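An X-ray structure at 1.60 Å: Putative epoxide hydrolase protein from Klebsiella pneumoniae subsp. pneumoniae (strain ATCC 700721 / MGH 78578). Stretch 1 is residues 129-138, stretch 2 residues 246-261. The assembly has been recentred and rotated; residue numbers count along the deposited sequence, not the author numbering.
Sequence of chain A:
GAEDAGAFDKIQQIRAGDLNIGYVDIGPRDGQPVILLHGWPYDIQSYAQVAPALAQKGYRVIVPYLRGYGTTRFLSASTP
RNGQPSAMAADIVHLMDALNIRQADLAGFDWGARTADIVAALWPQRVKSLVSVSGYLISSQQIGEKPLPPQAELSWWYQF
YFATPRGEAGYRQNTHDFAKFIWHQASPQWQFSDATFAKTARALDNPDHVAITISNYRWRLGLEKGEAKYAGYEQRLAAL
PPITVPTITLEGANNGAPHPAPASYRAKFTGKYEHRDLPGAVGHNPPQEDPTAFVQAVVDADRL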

# COMPACT_ATOMS: atom_id res chain seq x y z
N SER A 129 6.99 13.73 -4.76
CA SER A 129 5.63 13.80 -5.23
C SER A 129 5.00 12.45 -4.87
O SER A 129 5.71 11.51 -4.50
CB SER A 129 5.55 14.02 -6.70
OG SER A 129 6.08 12.90 -7.46
N LEU A 130 3.69 12.42 -4.95
CA LEU A 130 2.86 11.30 -4.52
C LEU A 130 1.78 10.93 -5.51
O LEU A 130 1.13 11.80 -6.09
CB LEU A 130 2.17 11.75 -3.21
CG LEU A 130 1.17 10.82 -2.58
CD1 LEU A 130 1.83 9.50 -2.16
CD2 LEU A 130 0.45 11.50 -1.40
N VAL A 131 1.66 9.62 -5.81
CA VAL A 131 0.53 9.08 -6.51
C VAL A 131 -0.23 8.24 -5.49
O VAL A 131 0.29 7.26 -4.98
CB VAL A 131 0.90 8.25 -7.75
CG1 VAL A 131 -0.32 7.63 -8.36
CG2 VAL A 131 1.57 9.16 -8.76
N SER A 132 -1.45 8.66 -5.18
CA SER A 132 -2.25 7.99 -4.13
C SER A 132 -3.55 7.49 -4.73
O SER A 132 -4.50 8.27 -4.97
CB SER A 132 -2.50 8.96 -2.97
OG SER A 132 -3.06 8.29 -1.85
N VAL A 133 -3.64 6.19 -4.96
CA VAL A 133 -4.84 5.64 -5.50
C VAL A 133 -5.97 5.67 -4.43
O VAL A 133 -5.73 5.26 -3.28
CB VAL A 133 -4.70 4.18 -5.97
CG1 VAL A 133 -6.02 3.59 -6.45
CG2 VAL A 133 -3.62 4.06 -7.01
N SER A 134 -7.13 6.13 -4.83
CA SER A 134 -8.31 6.32 -3.93
C SER A 134 -8.17 7.47 -2.96
O SER A 134 -8.95 7.56 -2.02
CB SER A 134 -8.77 5.02 -3.25
OG SER A 134 -9.03 4.04 -4.26
N GLY A 135 -7.20 8.36 -3.17
CA GLY A 135 -7.20 9.62 -2.48
C GLY A 135 -6.48 9.59 -1.13
O GLY A 135 -5.36 9.17 -1.02
N TYR A 136 -7.13 10.21 -0.16
CA TYR A 136 -6.52 10.44 1.15
C TYR A 136 -7.00 9.30 2.03
O TYR A 136 -8.19 9.24 2.42
CB TYR A 136 -6.98 11.78 1.73
CG TYR A 136 -6.34 12.15 3.07
CD1 TYR A 136 -5.12 12.85 3.10
CD2 TYR A 136 -6.98 11.88 4.25
CE1 TYR A 136 -4.55 13.24 4.30
CE2 TYR A 136 -6.42 12.29 5.47
CZ TYR A 136 -5.23 12.97 5.49
OH TYR A 136 -4.69 13.32 6.71
N LEU A 137 -6.10 8.41 2.41
CA LEU A 137 -6.45 7.18 3.13
C LEU A 137 -5.96 7.14 4.58
O LEU A 137 -6.12 6.12 5.20
CB LEU A 137 -5.93 5.97 2.39
CG LEU A 137 -6.55 5.74 1.01
CD1 LEU A 137 -6.22 4.39 0.46
CD2 LEU A 137 -8.04 5.94 1.06
N ILE A 138 -5.51 8.27 5.12
CA ILE A 138 -5.18 8.37 6.49
C ILE A 138 -6.51 8.44 7.28
O ILE A 138 -7.37 9.29 6.96
CB ILE A 138 -4.35 9.62 6.76
CG1 ILE A 138 -2.95 9.47 6.13
CG2 ILE A 138 -4.17 9.87 8.27
CD1 ILE A 138 -2.14 10.71 6.08
N PRO A 246 3.34 17.69 -4.08
CA PRO A 246 2.57 17.50 -5.33
C PRO A 246 1.99 16.07 -5.42
O PRO A 246 2.71 15.13 -5.25
CB PRO A 246 3.61 17.74 -6.46
CG PRO A 246 4.60 18.61 -5.80
CD PRO A 246 4.71 18.15 -4.38
N THR A 247 0.71 15.99 -5.71
CA THR A 247 -0.01 14.71 -5.64
C THR A 247 -0.93 14.54 -6.83
O THR A 247 -1.68 15.49 -7.20
CB THR A 247 -0.83 14.64 -4.38
OG1 THR A 247 0.03 14.75 -3.21
CG2 THR A 247 -1.60 13.35 -4.29
N ILE A 248 -0.93 13.33 -7.42
CA ILE A 248 -1.98 12.91 -8.29
C ILE A 248 -2.73 11.77 -7.63
O ILE A 248 -2.11 10.81 -7.20
CB ILE A 248 -1.48 12.47 -9.70
CG1 ILE A 248 -0.80 13.67 -10.36
CG2 ILE A 248 -2.58 11.89 -10.50
CD1 ILE A 248 -0.32 13.37 -11.78
N THR A 249 -4.05 11.92 -7.53
CA THR A 249 -4.89 10.84 -7.08
C THR A 249 -5.55 10.16 -8.30
O THR A 249 -5.79 10.76 -9.32
CB THR A 249 -5.99 11.32 -6.08
OG1 THR A 249 -6.75 12.34 -6.70
CG2 THR A 249 -5.35 11.80 -4.82
N LEU A 250 -5.77 8.83 -8.15
CA LEU A 250 -6.33 8.00 -9.19
C LEU A 250 -7.53 7.24 -8.66
O LEU A 250 -7.52 6.80 -7.51
CB LEU A 250 -5.34 6.96 -9.71
CG LEU A 250 -4.00 7.47 -10.21
CD1 LEU A 250 -3.12 6.28 -10.60
CD2 LEU A 250 -4.24 8.35 -11.42
N GLU A 251 -8.52 6.97 -9.53
CA GLU A 251 -9.53 6.02 -9.12
C GLU A 251 -9.93 5.30 -10.37
O GLU A 251 -9.90 5.87 -11.44
CB GLU A 251 -10.70 6.81 -8.51
CG GLU A 251 -11.76 5.91 -7.93
CD GLU A 251 -11.16 4.93 -6.95
OE1 GLU A 251 -10.91 5.32 -5.80
OE2 GLU A 251 -10.90 3.72 -7.34
N GLY A 252 -10.42 4.07 -10.19
CA GLY A 252 -10.90 3.26 -11.32
C GLY A 252 -12.39 3.23 -11.34
O GLY A 252 -13.06 3.26 -10.27
N ALA A 253 -13.00 3.14 -12.52
CA ALA A 253 -14.47 3.13 -12.62
C ALA A 253 -15.13 1.85 -12.15
O ALA A 253 -16.31 1.81 -11.84
CB ALA A 253 -14.84 3.38 -14.06
N ASN A 254 -14.37 0.75 -12.10
CA ASN A 254 -14.94 -0.51 -11.68
C ASN A 254 -14.27 -1.06 -10.44
O ASN A 254 -14.05 -2.21 -10.31
CB ASN A 254 -14.89 -1.48 -12.85
CG ASN A 254 -15.83 -1.05 -13.97
OD1 ASN A 254 -16.95 -1.52 -14.01
ND2 ASN A 254 -15.40 -0.13 -14.84
N ASN A 255 -13.99 -0.17 -9.50
CA ASN A 255 -13.46 -0.56 -8.20
C ASN A 255 -14.55 -1.05 -7.29
O ASN A 255 -15.46 -0.23 -6.89
CB ASN A 255 -12.76 0.67 -7.59
CG ASN A 255 -12.06 0.38 -6.29
OD1 ASN A 255 -12.03 -0.76 -5.81
ND2 ASN A 255 -11.47 1.40 -5.72
N GLY A 256 -14.50 -2.31 -6.90
CA GLY A 256 -15.48 -2.87 -5.99
C GLY A 256 -15.18 -2.73 -4.52
O GLY A 256 -16.00 -3.06 -3.65
N ALA A 257 -13.97 -2.32 -4.21
CA ALA A 257 -13.54 -2.14 -2.86
C ALA A 257 -14.03 -0.77 -2.39
O ALA A 257 -14.36 0.08 -3.19
CB ALA A 257 -12.05 -2.18 -2.80
N PRO A 258 -14.18 -0.64 -1.04
CA PRO A 258 -14.69 0.63 -0.50
C PRO A 258 -13.70 1.78 -0.80
O PRO A 258 -12.48 1.58 -0.74
CB PRO A 258 -14.73 0.39 1.00
CG PRO A 258 -14.54 -1.08 1.22
CD PRO A 258 -13.86 -1.64 0.02
N HIS A 259 -14.22 2.89 -1.30
CA HIS A 259 -13.38 4.05 -1.61
C HIS A 259 -14.17 5.33 -1.49
O HIS A 259 -15.36 5.32 -1.74
CB HIS A 259 -12.76 3.91 -3.02
CG HIS A 259 -13.73 3.79 -4.14
ND1 HIS A 259 -14.37 2.63 -4.46
CD2 HIS A 259 -14.19 4.71 -5.03
CE1 HIS A 259 -15.15 2.82 -5.52
NE2 HIS A 259 -15.06 4.08 -5.88
N PRO A 260 -13.49 6.44 -1.13
CA PRO A 260 -14.20 7.73 -1.09
C PRO A 260 -14.46 8.34 -2.44
O PRO A 260 -13.79 8.05 -3.45
CB PRO A 260 -13.25 8.64 -0.28
CG PRO A 260 -12.01 7.93 -0.11
CD PRO A 260 -12.07 6.58 -0.74
N ALA A 261 -15.45 9.22 -2.49
CA ALA A 261 -15.67 9.99 -3.66
C ALA A 261 -14.54 11.02 -3.79
O ALA A 261 -14.16 11.68 -2.81
CB ALA A 261 -17.00 10.71 -3.59
O HOH W 1 -10.06 1.43 -3.14

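Residues 129-133 and 247-252 are neighbouring parallel strands, in register from Leu130 beside Thr247 to Val133 beside Leu250, with their N-to-C directions 22° apart. As is usual in parallel pairing, the hydrogen bonds of stretch 1 come from alternate residues, each reaching to residues before and after its partner. Leu130 N donates to Pro246 O (2.9 Å), and Leu130 O accepts from Ile248 N (2.9 Å). Ser132 N then donates to Ile248 O (3.0 Å), whereas the bond from Leu250 N to Ser132 O is weak at 3.5 Å. Pro246 suits the start of this ladder because its carbonyl is all that the pairing asks of it; a proline nitrogen has no proton to give. Between these bonds lie CA-H...O contacts, such as Val131 CA to Ile248 O at 3.2 Å.

The ladder ends in a type II turn from Ser132 to Gly135. Ser132 O also accepts from Gly135 N at 3.2 Å, and Ser134 N makes a nearly straight bond to Leu250 O (2.8 Å, 176°). Gly135 has phi/psi of 89/-136°, where a CB would be jammed against the preceding carbonyl oxygen; glycine fits without strain. Its CA packs 3.7 Å from Thr249 CG2.

Side chains alternate between the two faces of the sheet. Val131, Val133, Ile248 and Leu250 share one face, where branched and apolar residues fill buried space: Leu250 CD1 lies 3.8 Å from Val131 CG1 and 4.3 Å from Val133 CG2. The other face carries Leu130, Ser132, Thr247 and Thr249. Here the small hydroxyl residues combine compact packing with polar bonding, and the hydroxyls of Ser132 and Thr249 find partners elsewhere in the structure.

Beyond the ladder, Ser134 makes the side-chain hydrogen bond between the stretches and has the largest area covered by the other stretch. Its OG donates to Glu251 OE1 (2.7 Å) and accepts from a water at 3.0 Å. That water in turn accepts from Asn255 ND2 (2.9 Å). Glu251 is long enough to bring its carboxylate to the serine, and its OE2 receives both Asn255 ND2 and Gly252 N at 2.9 Å. The buried acid thus bonds both end residues of the type I turn, Gly252 and Asn255, through OE2, while OE1 bonds Ser134 of stretch 1.

Pro260 closes the edge with its ring: CD sits 3.5 Å from Ser134 O and 4.5 Å from Leu137 CD2. That carbonyl oxygen is buried without a hydrogen-bond partner. Altogether the contact buries 620 Å², counting both sides.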